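Local coordinates for DUF4439 domain-containing protein (Mycobacterium tuberculosis, PDB 2IB0), which is of unknown function but folds as a ferritin-like four-helix bundle, built around a buried cluster of charged and polar side chains, at residues K60-R65 / R105-G110. Sequence-based numbering, arbitrary orientation.
Sequences KQHRHR and RMENDG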
loop_
_atom_site.group_PDB
_atom_site.type_symbol
_atom_site.label_atom_id
_atom_site.label_comp_id
_atom_site.label_asym_id
_atom_site.label_seq_id
_atom_site.Cartn_x
_atom_site.Cartn_y
_atom_site.Cartn_z
ATOM N N LYS A 60 -13.209 7.524 -9.057
ATOM C CA LYS A 60 -12.548 7.414 -10.361
ATOM C C LYS A 60 -11.494 6.300 -10.331
ATOM O O LYS A 60 -11.405 5.481 -11.245
ATOM C CB LYS A 60 -11.961 8.770 -10.766
ATOM C CG LYS A 60 -11.001 8.775 -11.938
ATOM C CD LYS A 60 -10.265 10.137 -12.060
ATOM C CE LYS A 60 -8.930 10.169 -11.247
ATOM N NZ LYS A 60 -7.898 11.194 -11.753
ATOM N N GLN A 61 -10.717 6.259 -9.261
ATOM C CA GLN A 61 -9.756 5.169 -9.021
ATOM C C GLN A 61 -10.397 3.753 -9.030
ATOM O O GLN A 61 -9.893 2.827 -9.673
ATOM C CB GLN A 61 -9.013 5.414 -7.715
ATOM C CG GLN A 61 -8.031 4.321 -7.349
ATOM C CD GLN A 61 -7.371 4.610 -6.000
ATOM O OE1 GLN A 61 -7.796 4.108 -4.958
ATOM N NE2 GLN A 61 -6.385 5.474 -6.018
ATOM N N HIS A 62 -11.499 3.606 -8.309
ATOM C CA HIS A 62 -12.210 2.329 -8.324
ATOM C C HIS A 62 -12.882 2.000 -9.654
ATOM O O HIS A 62 -12.822 0.854 -10.077
ATOM C CB HIS A 62 -13.234 2.255 -7.220
ATOM C CG HIS A 62 -12.640 2.217 -5.869
ATOM N ND1 HIS A 62 -12.061 1.079 -5.350
ATOM C CD2 HIS A 62 -12.495 3.185 -4.934
ATOM C CE1 HIS A 62 -11.586 1.349 -4.147
ATOM N NE2 HIS A 62 -11.861 2.612 -3.860
ATOM N N ARG A 63 -13.532 2.969 -10.293
ATOM C CA ARG A 63 -14.210 2.702 -11.563
ATOM C C ARG A 63 -13.208 2.267 -12.615
ATOM O O ARG A 63 -13.459 1.301 -13.336
ATOM C CB ARG A 63 -15.042 3.891 -12.051
ATOM C CG ARG A 63 -16.308 4.088 -11.281
ATOM C CD ARG A 63 -16.875 5.429 -11.548
ATOM N NE ARG A 63 -18.225 5.467 -11.023
ATOM C CZ ARG A 63 -18.849 6.554 -10.576
ATOM N NH1 ARG A 63 -18.221 7.728 -10.573
ATOM N NH2 ARG A 63 -20.109 6.453 -10.123
ATOM N N HIS A 64 -12.048 2.938 -12.626
ATOM C CA HIS A 64 -10.983 2.637 -13.565
ATOM C C HIS A 64 -10.397 1.242 -13.290
ATOM O O HIS A 64 -10.225 0.458 -14.209
ATOM C CB HIS A 64 -9.883 3.729 -13.518
ATOM C CG HIS A 64 -8.822 3.572 -14.570
ATOM N ND1 HIS A 64 -7.692 2.792 -14.390
ATOM C CD2 HIS A 64 -8.712 4.093 -15.818
ATOM C CE1 HIS A 64 -6.943 2.830 -15.479
ATOM N NE2 HIS A 64 -7.535 3.616 -16.361
ATOM N N ARG A 65 -10.083 0.944 -12.026
ATOM C CA ARG A 65 -9.610 -0.374 -11.637
ATOM C C ARG A 65 -10.591 -1.482 -12.052
ATOM O O ARG A 65 -10.183 -2.483 -12.625
ATOM C CB ARG A 65 -9.421 -0.418 -10.130
ATOM C CG ARG A 65 -8.708 -1.650 -9.655
ATOM C CD ARG A 65 -8.647 -1.646 -8.156
ATOM N NE ARG A 65 -7.810 -0.576 -7.648
ATOM C CZ ARG A 65 -7.975 0.009 -6.466
ATOM N NH1 ARG A 65 -8.975 -0.368 -5.674
ATOM N NH2 ARG A 65 -7.147 0.980 -6.071
ATOM N N ARG A 105 -13.459 1.034 6.022
ATOM C CA ARG A 105 -13.767 -0.392 6.006
ATOM C C ARG A 105 -13.723 -0.941 4.559
ATOM O O ARG A 105 -13.217 -2.041 4.325
ATOM C CB ARG A 105 -15.131 -0.659 6.648
ATOM C CG ARG A 105 -15.679 -2.015 6.238
ATOM C CD ARG A 105 -14.893 -3.199 6.858
ATOM N NE ARG A 105 -15.704 -3.753 7.937
ATOM C CZ ARG A 105 -16.445 -4.850 7.843
ATOM N NH1 ARG A 105 -16.450 -5.600 6.735
ATOM N NH2 ARG A 105 -17.154 -5.209 8.891
ATOM N N MET A 106 -14.242 -0.168 3.612
ATOM C CA MET A 106 -14.293 -0.593 2.218
ATOM C C MET A 106 -12.897 -0.711 1.597
ATOM O O MET A 106 -12.598 -1.686 0.963
ATOM C CB MET A 106 -15.228 0.297 1.384
ATOM C CG MET A 106 -16.720 0.245 1.800
ATOM S SD MET A 106 -17.732 0.938 0.473
ATOM C CE MET A 106 -17.106 2.649 0.574
ATOM N N GLU A 107 -12.019 0.229 1.919
ATOM C CA GLU A 107 -10.629 0.252 1.442
ATOM C C GLU A 107 -9.829 -0.877 2.048
ATOM O O GLU A 107 -9.048 -1.520 1.365
ATOM C CB GLU A 107 -10.025 1.616 1.766
ATOM C CG GLU A 107 -10.661 2.800 0.944
ATOM C CD GLU A 107 -10.600 2.651 -0.618
ATOM O OE1 GLU A 107 -9.812 1.842 -1.187
ATOM O OE2 GLU A 107 -11.336 3.394 -1.296
ATOM N N ASN A 108 -10.004 -1.089 3.358
ATOM C CA ASN A 108 -9.419 -2.222 4.060
ATOM C C ASN A 108 -9.873 -3.569 3.498
ATOM O O ASN A 108 -9.053 -4.443 3.311
ATOM C CB ASN A 108 -9.684 -2.138 5.575
ATOM C CG ASN A 108 -8.811 -1.087 6.272
ATOM O OD1 ASN A 108 -9.086 -0.658 7.400
ATOM N ND2 ASN A 108 -7.768 -0.687 5.619
ATOM N N ASP A 109 -11.169 -3.744 3.221
ATOM C CA ASP A 109 -11.642 -4.955 2.562
ATOM C C ASP A 109 -11.012 -5.097 1.145
ATOM O O ASP A 109 -10.758 -6.207 0.668
ATOM C CB ASP A 109 -13.189 -4.925 2.402
ATOM C CG ASP A 109 -13.958 -5.174 3.722
ATOM O OD1 ASP A 109 -13.366 -5.611 4.747
ATOM O OD2 ASP A 109 -15.211 -4.967 3.710
ATOM N N GLY A 110 -10.831 -3.973 0.446
ATOM C CA GLY A 110 -10.200 -3.995 -0.876
ATOM C C GLY A 110 -8.714 -4.382 -0.807
ATOM O O GLY A 110 -8.227 -5.135 -1.678
HETATM O O HOH W 1 -8.510 2.103 -3.759
HETATM O O HOH W 2 -9.985 -1.220 -2.745
#
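His-62 and Glu-107 reach toward each other from two helical segments whose backbones stay well apart, the nearest CA atoms, those of His-62 and Gly-110, being 10.0 Å from one another. The example illustrates how helices whose backbones do not touch can be joined through polar side chains. The imidazole meets the carboxylate at its edge: NE2 of His-62 donates to OE2 of Glu-107 over 2.7 Å, with an N-H...O angle of 162°. The acceptor lies close to the ring plane, whereas the donor approaches the syn side of OE2 from somewhat outside the carboxylate plane. The ring and carboxylate planes are 34° apart. Glu-107 gets there by a bend in its chain at chi2 (-57°), which brings the carboxylate across to the histidine even though its CB does not point directly at the other helix.

Water extends the link. Water 1 accepts from NH2 of Arg-65 at 2.9 Å and donates to OE1 of Glu-107, also at 2.9 Å. NH1 of Arg-65 and OE1 of Glu-107 stay 5.1 Å apart, so the two opposite charges are joined through water and not by direct contact. Water 2 lies between NH1 of Arg-65 and OE1 of Glu-107, but both of its bonds are weak.

Both ends of the histidine–carboxylate pair have further partners on helix 18-46: ND1 of His-62 is hydrogen-bonded to Glu-33, which also forms a salt bridge with Arg-65, while Tyr-40 OH bonds to OE2 of Glu-107. Helix 124-150 supplies Glu-136 as a second salt-bridge partner of Arg-65, and its Met-140 touches Glu-107. The contact therefore spans helices 52-75 and 96-120 near the centre of the four-helix bundle, a buried polar cluster that recalls the carboxylate- and histidine-lined centre of ferritin-like proteins.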